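Local structure of putative angiotensinogen (Lampetra fluviatilis, 5INW) at residues A166-M171 with G304-L309; S397-N402 with T406-E411. The protein is a serpin that binds heparin and inhibits thrombin, an inhibition that heparin promotes through a template mechanism. The protein carries 1 engineered substitution. All coordinates share one frame; numbering follows the deposited sequence.

Contact 1: A166-M171 with G304-L309; sequences AGFELM and GGASML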
ATOM      1  N   ALA A 166      18.624 -10.361   7.189  1.00 55.56           N
ATOM      2  CA  ALA A 166      19.248  -9.378   8.123  1.00 56.71           C
ATOM      3  C   ALA A 166      18.809  -7.962   7.770  1.00 56.28           C
ATOM      4  O   ALA A 166      18.940  -7.577   6.609  1.00 60.13           O
ATOM      5  CB  ALA A 166      20.752  -9.465   8.050  1.00 58.59           C
ATOM      6  N   GLY A 167      18.214  -7.258   8.742  1.00 52.60           N
ATOM      7  CA  GLY A 167      17.706  -5.913   8.581  1.00 48.27           C
ATOM      8  C   GLY A 167      16.595  -5.739   7.577  1.00 47.79           C
ATOM      9  O   GLY A 167      16.402  -4.615   7.107  1.00 49.39           O
ATOM     10  N   PHE A 168      15.824  -6.789   7.254  1.00 46.42           N
ATOM     11  CA  PHE A 168      14.694  -6.660   6.277  1.00 45.81           C
ATOM     12  C   PHE A 168      13.565  -7.620   6.597  1.00 46.86           C
ATOM     13  O   PHE A 168      13.837  -8.777   6.906  1.00 51.52           O
ATOM     14  CB  PHE A 168      15.175  -6.961   4.866  1.00 44.92           C
ATOM     15  CG  PHE A 168      14.109  -6.864   3.837  1.00 43.68           C
ATOM     16  CD1 PHE A 168      13.724  -5.641   3.331  1.00 44.73           C
ATOM     17  CD2 PHE A 168      13.474  -7.996   3.348  1.00 44.12           C
ATOM     18  CE1 PHE A 168      12.724  -5.556   2.354  1.00 42.62           C
ATOM     19  CE2 PHE A 168      12.462  -7.916   2.388  1.00 41.72           C
ATOM     20  CZ  PHE A 168      12.090  -6.703   1.908  1.00 41.41           C
ATOM     21  N   GLU A 169      12.314  -7.166   6.556  1.00 45.04           N
ATOM     22  CA  GLU A 169      11.158  -8.053   6.678  1.00 44.81           C
ATOM     23  C   GLU A 169      10.066  -7.490   5.860  1.00 44.84           C
ATOM     24  O   GLU A 169       9.693  -6.305   6.053  1.00 45.02           O
ATOM     25  CB  GLU A 169      10.645  -8.166   8.138  1.00 47.65           C
ATOM     26  CG  GLU A 169       9.436  -9.114   8.313  1.00 48.60           C
ATOM     27  CD  GLU A 169       8.948  -9.353   9.753  1.00 52.63           C
ATOM     28  OE1 GLU A 169       7.850  -9.967   9.901  1.00 57.15           O
ATOM     29  OE2 GLU A 169       9.617  -8.957  10.757  1.00 57.07           O
ATOM     30  N   LEU A 170       9.536  -8.316   4.960  1.00 45.21           N
ATOM     31  CA  LEU A 170       8.270  -8.040   4.284  1.00 45.08           C
ATOM     32  C   LEU A 170       7.383  -9.255   4.391  1.00 47.14           C
ATOM     33  O   LEU A 170       7.758 -10.333   3.957  1.00 54.16           O
ATOM     34  CB  LEU A 170       8.495  -7.630   2.829  1.00 44.85           C
ATOM     35  CG  LEU A 170       7.170  -7.177   2.173  1.00 45.45           C
ATOM     36  CD1 LEU A 170       6.603  -5.879   2.695  1.00 43.99           C
ATOM     37  CD2 LEU A 170       7.278  -7.084   0.667  1.00 46.62           C
ATOM     38  N   MET A 171       6.201  -9.086   4.960  1.00 47.55           N
ATOM     39  CA  MET A 171       5.322 -10.191   5.311  1.00 48.94           C
ATOM     40  C   MET A 171       3.929  -9.743   4.878  1.00 47.18           C
ATOM     41  O   MET A 171       3.563  -8.595   5.067  1.00 42.25           O
ATOM     42  CB  MET A 171       5.424 -10.411   6.839  1.00 52.44           C
ATOM     43  CG  MET A 171       4.484 -11.419   7.521  1.00 56.32           C
ATOM     44  SD  MET A 171       2.917 -10.593   7.933  1.00 63.11           S
ATOM     45  CE  MET A 171       3.059 -10.225   9.684  1.00 64.44           C
ATOM     46  N   GLY A 304      17.891  -5.753   2.358  1.00 57.02           N
ATOM     47  CA  GLY A 304      16.948  -6.408   1.406  1.00 57.02           C
ATOM     48  C   GLY A 304      17.279  -5.878   0.024  1.00 60.33           C
ATOM     49  O   GLY A 304      18.406  -5.360  -0.213  1.00 73.50           O
ATOM     50  N   GLY A 305      16.371  -5.960  -0.916  1.00 55.73           N
ATOM     51  CA  GLY A 305      16.662  -5.347  -2.224  1.00 55.93           C
ATOM     52  C   GLY A 305      15.774  -4.171  -2.461  1.00 55.00           C
ATOM     53  O   GLY A 305      15.314  -3.957  -3.573  1.00 62.24           O
ATOM     54  N   ALA A 306      15.507  -3.422  -1.409  1.00 53.13           N
ATOM     55  CA  ALA A 306      14.432  -2.446  -1.376  1.00 51.66           C
ATOM     56  C   ALA A 306      14.990  -1.070  -1.061  1.00 51.95           C
ATOM     57  O   ALA A 306      16.023  -0.952  -0.445  1.00 50.85           O
ATOM     58  CB  ALA A 306      13.423  -2.825  -0.327  1.00 49.64           C
ATOM     59  N   SER A 307      14.286  -0.032  -1.499  1.00 54.35           N
ATOM     60  CA  SER A 307      14.661   1.319  -1.168  1.00 57.85           C
ATOM     61  C   SER A 307      13.461   2.251  -1.206  1.00 53.92           C
ATOM     62  O   SER A 307      12.423   1.891  -1.716  1.00 50.44           O
ATOM     63  CB  SER A 307      15.852   1.793  -2.028  1.00 61.54           C
ATOM     64  OG  SER A 307      15.532   1.792  -3.375  1.00 70.36           O
ATOM     65  N   MET A 308      13.622   3.410  -0.564  1.00 55.54           N
ATOM     66  CA  MET A 308      12.643   4.461  -0.625  1.00 55.64           C
ATOM     67  C   MET A 308      13.140   5.515  -1.588  1.00 57.02           C
ATOM     68  O   MET A 308      14.227   6.031  -1.440  1.00 58.79           O
ATOM     69  CB  MET A 308      12.411   5.094   0.739  1.00 53.96           C
ATOM     70  CG  MET A 308      11.330   6.179   0.753  1.00 53.00           C
ATOM     71  SD  MET A 308      11.231   7.062   2.344  1.00 53.42           S
ATOM     72  CE  MET A 308      10.264   5.917   3.303  1.00 50.87           C
ATOM     73  N   LEU A 309      12.303   5.827  -2.557  1.00 58.01           N
ATOM     74  CA  LEU A 309      12.467   6.975  -3.417  1.00 59.91           C
ATOM     75  C   LEU A 309      11.804   8.147  -2.778  1.00 62.30           C
ATOM     76  O   LEU A 309      10.614   8.025  -2.433  1.00 62.73           O
ATOM     77  CB  LEU A 309      11.732   6.763  -4.748  1.00 60.67           C
ATOM     78  CG  LEU A 309      12.553   6.334  -5.958  1.00 61.86           C
ATOM     79  CD1 LEU A 309      11.810   6.844  -7.183  1.00 61.95           C
ATOM     80  CD2 LEU A 309      14.000   6.848  -5.944  1.00 63.70           C
TER
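Phe168 meets Gly304 and Ala306 in a small, purely apolar contact between two layers of the serpin fold. The ring stands at the start of strand 168-179, in the large central sheet A, and reaches the turn that leads into strand 306-313 of sheet B. One ring of sheet A thus packs on the turn and first residue of a sheet B strand, with no strand pairing between the two segments, and the contact buries only 138 Å². Phe168 gives the largest single share of that area, which makes it a useful example of how one aromatic side chain can bridge two sheets.

The ring leaves strand 168-179 with CG anti to the backbone N (chi1 180°), a setting that carries it across toward the turn. Gly304 lies over one ring face, its CA 4.1 Å from the centroid of the Phe168 ring and 28° off the ring normal, a CH-pi contact. Having no side chain, Gly304 presents its main chain directly to the aromatic surface, and its positive phi of 78° suits the turn before strand 306-313. The CB of Phe168 is also close to this backbone, 3.9 Å from Gly304 N.

Each side is held separately by its own sheet. Glu169 and Met171 bond through their backbones to Lys249 and Tyr247 of strand 238-251, while Arg164 NH1 binds the carbonyl oxygen of Phe168. Strand 306-313 pairs with a strand of the C-terminal peptide chain, so sheet B continues across that interface. The exposed Gly304 lies over the ring, while Phe168 itself and Ala306 are buried. Phe168 CE1 rests 3.9 Å from Ala306 CB, which approaches the ring obliquely.

Contact 2: S397-N402 with T406-E411; sequences SVLHVN and TEAKAE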
ATOM      1  N   SER A 397      -3.181   2.604   6.770  1.00 48.34           N
ATOM      2  CA  SER A 397      -1.714   2.408   6.670  1.00 48.38           C
ATOM      3  C   SER A 397      -0.906   3.298   7.585  1.00 46.48           C
ATOM      4  O   SER A 397      -1.368   4.347   7.943  1.00 48.44           O
ATOM      5  CB  SER A 397      -1.272   2.625   5.231  1.00 51.22           C
ATOM      6  OG  SER A 397      -1.632   3.941   4.870  1.00 57.85           O
ATOM      7  N   VAL A 398       0.290   2.871   7.966  1.00 44.22           N
ATOM      8  CA  VAL A 398       1.158   3.645   8.841  1.00 45.31           C
ATOM      9  C   VAL A 398       2.611   3.677   8.339  1.00 46.60           C
ATOM     10  O   VAL A 398       3.105   2.676   7.854  1.00 45.89           O
ATOM     11  CB  VAL A 398       1.192   3.073  10.255  1.00 47.34           C
ATOM     12  CG1 VAL A 398       1.939   4.032  11.205  1.00 51.17           C
ATOM     13  CG2 VAL A 398      -0.203   2.819  10.769  1.00 48.35           C
ATOM     14  N   LEU A 399       3.273   4.836   8.453  1.00 46.71           N
ATOM     15  CA  LEU A 399       4.652   5.014   8.014  1.00 46.98           C
ATOM     16  C   LEU A 399       5.441   5.593   9.167  1.00 46.29           C
ATOM     17  O   LEU A 399       5.054   6.591   9.704  1.00 45.95           O
ATOM     18  CB  LEU A 399       4.744   5.926   6.772  1.00 46.95           C
ATOM     19  CG  LEU A 399       6.180   6.199   6.290  1.00 49.19           C
ATOM     20  CD1 LEU A 399       6.921   4.899   5.960  1.00 47.07           C
ATOM     21  CD2 LEU A 399       6.192   7.148   5.095  1.00 50.11           C
ATOM     22  N   HIS A 400       6.520   4.930   9.544  1.00 46.10           N
ATOM     23  CA  HIS A 400       7.358   5.349  10.630  1.00 49.85           C
ATOM     24  C   HIS A 400       8.767   5.380  10.067  1.00 47.42           C
ATOM     25  O   HIS A 400       9.281   4.384   9.652  1.00 47.34           O
ATOM     26  CB  HIS A 400       7.209   4.374  11.821  1.00 55.92           C
ATOM     27  CG  HIS A 400       7.899   4.807  13.090  1.00 64.11           C
ATOM     28  ND1 HIS A 400       8.276   3.911  14.079  1.00 70.63           N
ATOM     29  CD2 HIS A 400       8.300   6.029  13.527  1.00 67.49           C
ATOM     30  CE1 HIS A 400       8.867   4.562  15.072  1.00 71.69           C
ATOM     31  NE2 HIS A 400       8.884   5.850  14.766  1.00 73.62           N
ATOM     32  N   VAL A 401       9.343   6.555   9.979  1.00 47.29           N
ATOM     33  CA  VAL A 401      10.729   6.717   9.612  1.00 49.28           C
ATOM     34  C   VAL A 401      11.538   7.159  10.858  1.00 49.94           C
ATOM     35  O   VAL A 401      11.113   8.058  11.611  1.00 50.84           O
ATOM     36  CB  VAL A 401      10.868   7.747   8.458  1.00 51.47           C
ATOM     37  CG1 VAL A 401      12.332   7.993   8.123  1.00 51.68           C
ATOM     38  CG2 VAL A 401      10.097   7.256   7.227  1.00 51.37           C
ATOM     39  N   ASN A 402      12.691   6.527  11.064  1.00 48.57           N
ATOM     40  CA  ASN A 402      13.578   6.906  12.119  1.00 50.89           C
ATOM     41  C   ASN A 402      15.025   6.636  11.730  1.00 53.09           C
ATOM     42  O   ASN A 402      15.284   6.283  10.599  1.00 55.20           O
ATOM     43  CB  ASN A 402      13.129   6.272  13.443  1.00 50.92           C
ATOM     44  CG  ASN A 402      13.357   4.785  13.522  1.00 50.41           C
ATOM     45  OD1 ASN A 402      13.935   4.129  12.628  1.00 50.43           O
ATOM     46  ND2 ASN A 402      12.919   4.228  14.642  1.00 50.38           N
ATOM     47  N   THR A 406      12.748   2.192   8.406  1.00 45.31           N
ATOM     48  CA  THR A 406      11.390   2.487   8.147  1.00 45.26           C
ATOM     49  C   THR A 406      10.549   1.282   8.559  1.00 46.70           C
ATOM     50  O   THR A 406      10.942   0.151   8.279  1.00 45.37           O
ATOM     51  CB  THR A 406      11.178   2.760   6.642  1.00 45.26           C
ATOM     52  OG1 THR A 406      11.935   3.904   6.237  1.00 45.24           O
ATOM     53  CG2 THR A 406       9.718   2.968   6.321  1.00 43.12           C
ATOM     54  N   GLU A 407       9.420   1.539   9.232  1.00 47.73           N
ATOM     55  CA  GLU A 407       8.452   0.528   9.568  1.00 50.10           C
ATOM     56  C   GLU A 407       7.179   0.974   8.919  1.00 49.22           C
ATOM     57  O   GLU A 407       6.851   2.171   8.969  1.00 50.33           O
ATOM     58  CB  GLU A 407       8.265   0.457  11.065  1.00 55.92           C
ATOM     59  CG  GLU A 407       7.990  -0.966  11.559  1.00 62.32           C
ATOM     60  CD  GLU A 407       7.223  -1.050  12.872  1.00 66.89           C
ATOM     61  OE1 GLU A 407       7.573  -1.928  13.672  1.00 67.06           O
ATOM     62  OE2 GLU A 407       6.255  -0.258  13.101  1.00 76.51           O
ATOM     63  N   ALA A 408       6.490   0.057   8.234  1.00 46.46           N
ATOM     64  CA  ALA A 408       5.250   0.402   7.500  1.00 45.59           C
ATOM     65  C   ALA A 408       4.281  -0.740   7.556  1.00 46.28           C
ATOM     66  O   ALA A 408       4.681  -1.853   7.241  1.00 47.22           O
ATOM     67  CB  ALA A 408       5.528   0.775   6.042  1.00 44.39           C
ATOM     68  N   LYS A 409       3.022  -0.442   7.901  1.00 46.43           N
ATOM     69  CA  LYS A 409       1.935  -1.409   7.969  1.00 47.64           C
ATOM     70  C   LYS A 409       0.872  -0.939   6.997  1.00 46.42           C
ATOM     71  O   LYS A 409       0.687   0.248   6.861  1.00 46.37           O
ATOM     72  CB  LYS A 409       1.296  -1.375   9.346  1.00 50.96           C
ATOM     73  CG  LYS A 409       2.086  -2.011  10.456  1.00 56.11           C
ATOM     74  CD  LYS A 409       1.629  -1.532  11.852  1.00 61.30           C
ATOM     75  CE  LYS A 409       2.813  -1.517  12.844  1.00 67.43           C
ATOM     76  NZ  LYS A 409       2.896  -0.347  13.789  1.00 71.64           N
ATOM     77  N   ALA A 410       0.151  -1.867   6.379  1.00 45.57           N
ATOM     78  CA  ALA A 410      -1.134  -1.580   5.743  1.00 45.97           C
ATOM     79  C   ALA A 410      -2.116  -2.693   6.022  1.00 45.07           C
ATOM     80  O   ALA A 410      -1.722  -3.806   6.277  1.00 42.43           O
ATOM     81  CB  ALA A 410      -0.975  -1.414   4.233  1.00 49.11           C
ATOM     82  N   GLU A 411      -3.396  -2.376   5.898  1.00 45.90           N
ATOM     83  CA  GLU A 411      -4.512  -3.277   6.212  1.00 45.02           C
ATOM     84  C   GLU A 411      -5.649  -2.920   5.273  1.00 43.54           C
ATOM     85  O   GLU A 411      -6.090  -1.771   5.282  1.00 40.05           O
ATOM     86  CB  GLU A 411      -5.026  -2.912   7.571  1.00 48.96           C
ATOM     87  CG  GLU A 411      -4.008  -2.879   8.697  1.00 53.86           C
ATOM     88  CD  GLU A 411      -4.629  -2.490  10.027  1.00 55.35           C
ATOM     89  OE1 GLU A 411      -5.669  -1.777  10.063  1.00 55.76           O
ATOM     90  OE2 GLU A 411      -4.050  -2.893  11.053  1.00 60.04           O
TER
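Thr406, Val398 and Lys409 lose the most surface where strand 389-401 pairs antiparallel with strand 405-417. In this loop-cleaved serpin the latter is the reactive loop, inserted into sheet A between strands 238-251 and 389-401. The axes of 397-401 and 406-411 run at 178°, 4.6 Å apart at closest approach, and five consecutive antiparallel pairs, from Ser397 with Ala410 to Val401 with Thr406, make the ladder regular.

Val398 and Lys409 form a hydrogen-bonded pair. Val398 N gives a bond to Lys409 O at 2.9 Å, and Lys409 N returns one to Val398 O. Both side chains rise on the partly exposed face, beside His400 and Glu407. There Lys409 NZ makes a weak salt bridge, 3.4 Å long, with Glu407 OE2, two residues back on its own strand, while Glu407 OE1 bonds to Tyr247 OH.

Thr406 faces the other way, with Ser397, Leu399, Val401, Ala408 and Ala410, into the buried layer. It sits opposite Val401 in a non-hydrogen-bonded pair, its CA 3.2 Å from His400 O in a CA-H...O contact. With OG1 beside the backbone N (chi1 -62°), its methyl CG2 lies anti to that nitrogen and meets Leu399 CD1, the two side chains crossing at a slant. OG1 lies alongside Val401 CG2 at 3.9 Å. Ile16 of the C-terminal peptide chain packs on Thr406 and Leu399 on this buried face.

His400 and Glu407 make the second hydrogen-bonded pair, His400 N to Glu407 O being 2.8 Å and nearly aligned with the carbonyl. All four hydrogen bonds across the contact use main-chain atoms. The inserted strand is thus gripped through its backbone, while Thr406 OG1 is satisfied by Tyr302 OH in the buried layer and the Lys409-Glu407 pair keeps its charges on the partly exposed face.

Both contacts involve sheet A but at different levels of organisation. Contact 2 is a pairing within the sheet, a backbone-bonded ladder between neighbouring strands that buries 420 Å², with one face buried and the other partly exposed. Contact 1 runs between sheets, joining strand 168-179 of sheet A to the start of strand 306-313, and is a small apolar contact, mostly of buried residues, with an exposed glycine over the ring. One is polar in its backbone and carries charges on the partly exposed face; the other is apolar throughout. Their centres lie about 12 Å apart, and they touch where Met308 CE packs against Thr406 OG1 at 3.9 Å and Val401 CG2 at 4.1 Å.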